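Local structure of DUF1881 domain-containing protein (Neurospora crassa, 5Z6D) at residues Lys51-His57 / Leu80-Val86. The protein is of unknown function but joins a βγ-crystallin domain, whose calcium site is rendered inoperative by the domain interface, to an Ig-like domain. The protein carries 1 engineered substitution. Sequence-based numbering, arbitrary orientation.
Sequences KVIAWQH and LSRFRVV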
loop_
_atom_site.group_PDB
_atom_site.type_symbol
_atom_site.label_atom_id
_atom_site.label_comp_id
_atom_site.label_asym_id
_atom_site.label_seq_id
_atom_site.Cartn_x
_atom_site.Cartn_y
_atom_site.Cartn_z
ATOM N N LYS A 51 -11.856 8.887 -1.525
ATOM C CA LYS A 51 -10.692 8.379 -2.210
ATOM C C LYS A 51 -10.797 6.860 -2.154
ATOM O O LYS A 51 -11.357 6.320 -1.201
ATOM C CB LYS A 51 -9.435 8.909 -1.534
ATOM C CG LYS A 51 -8.156 8.181 -1.766
ATOM C CD LYS A 51 -7.125 8.836 -0.864
ATOM C CE LYS A 51 -5.761 8.270 -1.028
ATOM N NZ LYS A 51 -4.818 9.148 -0.300
ATOM N N VAL A 52 -10.325 6.164 -3.187
ATOM C CA VAL A 52 -10.324 4.704 -3.152
ATOM C C VAL A 52 -8.903 4.188 -3.102
ATOM O O VAL A 52 -8.053 4.610 -3.893
ATOM C CB VAL A 52 -11.004 4.074 -4.375
ATOM C CG1 VAL A 52 -11.045 2.550 -4.236
ATOM C CG2 VAL A 52 -12.407 4.621 -4.573
ATOM N N ILE A 53 -8.643 3.285 -2.165
ATOM C CA ILE A 53 -7.395 2.535 -2.186
ATOM C C ILE A 53 -7.719 1.107 -2.583
ATOM O O ILE A 53 -8.484 0.444 -1.900
ATOM C CB ILE A 53 -6.681 2.576 -0.825
ATOM C CG1 ILE A 53 -6.351 4.024 -0.441
ATOM C CG2 ILE A 53 -5.417 1.706 -0.866
ATOM C CD1 ILE A 53 -5.905 4.180 1.012
ATOM N N ALA A 54 -7.153 0.641 -3.696
ATOM C CA ALA A 54 -7.438 -0.704 -4.221
ATOM C C ALA A 54 -6.166 -1.549 -4.240
ATOM O O ALA A 54 -5.110 -1.051 -4.594
ATOM C CB ALA A 54 -8.048 -0.609 -5.638
ATOM N N TRP A 55 -6.259 -2.822 -3.854
ATOM C CA TRP A 55 -5.071 -3.648 -3.822
ATOM C C TRP A 55 -5.395 -5.116 -4.038
ATOM O O TRP A 55 -6.532 -5.491 -4.359
ATOM C CB TRP A 55 -4.281 -3.424 -2.516
ATOM C CG TRP A 55 -4.860 -3.905 -1.186
ATOM C CD1 TRP A 55 -4.461 -5.007 -0.482
ATOM C CD2 TRP A 55 -5.865 -3.249 -0.385
ATOM N NE1 TRP A 55 -5.169 -5.088 0.705
ATOM C CE2 TRP A 55 -6.035 -4.039 0.783
ATOM C CE3 TRP A 55 -6.635 -2.093 -0.538
ATOM C CZ2 TRP A 55 -6.957 -3.694 1.791
ATOM C CZ3 TRP A 55 -7.548 -1.754 0.462
ATOM C CH2 TRP A 55 -7.696 -2.553 1.613
ATOM N N GLN A 56 -4.359 -5.933 -3.902
ATOM C CA GLN A 56 -4.430 -7.340 -4.241
ATOM C C GLN A 56 -4.455 -8.189 -2.972
ATOM O O GLN A 56 -3.464 -8.269 -2.260
ATOM C CB GLN A 56 -3.237 -7.709 -5.122
ATOM C CG GLN A 56 -3.274 -9.125 -5.607
ATOM C CD GLN A 56 -4.593 -9.455 -6.245
ATOM O OE1 GLN A 56 -5.401 -10.193 -5.679
ATOM N NE2 GLN A 56 -4.834 -8.894 -7.425
ATOM N N HIS A 57 -5.582 -8.821 -2.680
ATOM C CA HIS A 57 -5.635 -9.585 -1.440
ATOM C C HIS A 57 -5.472 -11.084 -1.680
ATOM O O HIS A 57 -5.520 -11.872 -0.736
ATOM C CB HIS A 57 -6.928 -9.283 -0.677
ATOM C CG HIS A 57 -8.100 -10.103 -1.101
ATOM N ND1 HIS A 57 -8.736 -9.925 -2.309
ATOM C CD2 HIS A 57 -8.775 -11.088 -0.460
ATOM C CE1 HIS A 57 -9.745 -10.773 -2.402
ATOM N NE2 HIS A 57 -9.786 -11.493 -1.295
ATOM N N LEU A 80 -6.360 -6.319 -9.332
ATOM C CA LEU A 80 -6.705 -5.849 -7.979
ATOM C C LEU A 80 -8.073 -6.383 -7.574
ATOM O O LEU A 80 -8.996 -6.428 -8.386
ATOM C CB LEU A 80 -6.682 -4.319 -7.902
ATOM C CG LEU A 80 -5.383 -3.637 -8.342
ATOM C CD1 LEU A 80 -5.386 -2.181 -7.919
ATOM C CD2 LEU A 80 -4.150 -4.351 -7.795
ATOM N N SER A 81 -8.196 -6.824 -6.327
ATOM C CA SER A 81 -9.371 -7.588 -5.936
ATOM C C SER A 81 -10.002 -7.085 -4.653
ATOM O O SER A 81 -10.987 -7.644 -4.186
ATOM C CB SER A 81 -8.996 -9.052 -5.772
ATOM O OG SER A 81 -7.937 -9.163 -4.841
ATOM N N ARG A 82 -9.455 -6.015 -4.086
ATOM C CA ARG A 82 -10.016 -5.474 -2.858
ATOM C C ARG A 82 -9.910 -3.963 -2.896
ATOM O O ARG A 82 -9.006 -3.438 -3.530
ATOM C CB ARG A 82 -9.277 -6.043 -1.644
ATOM C CG ARG A 82 -9.720 -5.506 -0.291
ATOM C CD ARG A 82 -9.051 -6.298 0.830
ATOM N NE ARG A 82 -9.486 -5.846 2.147
ATOM C CZ ARG A 82 -8.914 -6.222 3.285
ATOM N NH1 ARG A 82 -7.878 -7.050 3.260
ATOM N NH2 ARG A 82 -9.370 -5.759 4.442
ATOM N N PHE A 83 -10.847 -3.260 -2.270
ATOM C CA PHE A 83 -10.686 -1.817 -2.137
ATOM C C PHE A 83 -11.300 -1.299 -0.857
ATOM O O PHE A 83 -12.155 -1.942 -0.266
ATOM C CB PHE A 83 -11.268 -1.061 -3.348
ATOM C CG PHE A 83 -12.779 -1.151 -3.499
ATOM C CD1 PHE A 83 -13.622 -0.266 -2.830
ATOM C CD2 PHE A 83 -13.351 -2.087 -4.357
ATOM C CE1 PHE A 83 -15.007 -0.324 -2.988
ATOM C CE2 PHE A 83 -14.741 -2.148 -4.531
ATOM C CZ PHE A 83 -15.564 -1.271 -3.846
ATOM N N ARG A 84 -10.841 -0.132 -0.433
ATOM C CA ARG A 84 -11.418 0.544 0.713
ATOM C C ARG A 84 -11.718 1.964 0.284
ATOM O O ARG A 84 -10.903 2.618 -0.377
ATOM C CB ARG A 84 -10.481 0.521 1.932
ATOM C CG ARG A 84 -11.124 1.112 3.179
ATOM C CD ARG A 84 -10.221 0.998 4.413
ATOM N NE ARG A 84 -9.842 -0.379 4.716
ATOM C CZ ARG A 84 -9.029 -0.714 5.715
ATOM N NH1 ARG A 84 -8.513 0.237 6.485
ATOM N NH2 ARG A 84 -8.722 -1.987 5.939
ATOM N N VAL A 85 -12.914 2.426 0.614
ATOM C CA VAL A 85 -13.271 3.811 0.397
ATOM C C VAL A 85 -12.927 4.584 1.661
ATOM O O VAL A 85 -13.428 4.260 2.756
ATOM C CB VAL A 85 -14.765 3.989 0.066
ATOM C CG1 VAL A 85 -15.045 5.440 -0.297
ATOM C CG2 VAL A 85 -15.199 3.019 -1.052
ATOM N N VAL A 86 -12.050 5.569 1.516
ATOM C CA VAL A 86 -11.521 6.321 2.652
ATOM C C VAL A 86 -11.693 7.827 2.463
ATOM O O VAL A 86 -11.995 8.305 1.356
ATOM C CB VAL A 86 -10.024 6.009 2.889
ATOM C CG1 VAL A 86 -9.817 4.518 3.199
ATOM C CG2 VAL A 86 -9.184 6.449 1.687
#
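The indole of W55 lies across R82, whose CG sits 4.0 Å from the centroid of the W55 six-membered ring and 15° off its normal, a CH-pi contact. The two residues belong to 51-55 and 82-86, which pair as adjacent antiparallel strands of the βγ-crystallin domain's four-stranded sheet, their axes 4.6 Å apart at 164°. Paired bonds fix the register: I53 N to R84 O is 3.0 Å and R84 N to I53 O 2.8 Å. At W55 the ladder ends in a classic beta bulge: S81 and R82 both face W55, and W55 O accepts from S81 N (2.9 Å) and R82 N (3.0 Å). I53, W55, R82 and R84 share one face, where I53 and W55 meet L132 and I135 of strand 131-136 and W55 NE1 bonds to V117 O, so this face packs against the Ig-like domain; within the crystallin domain, D30 forms salt bridges with R82 and R84. The other face carries V52, A54, F83 and V85, with V52 CG1 3.7 Å from F83 CB. Beyond the bulge, Q56 and S81 belong to a Ca2+ site that is empty here. The S81 hydroxyl donates to Q56 OE1 at 2.9 Å and accepts from H57 ND1, 2.8 Å from S81 OG.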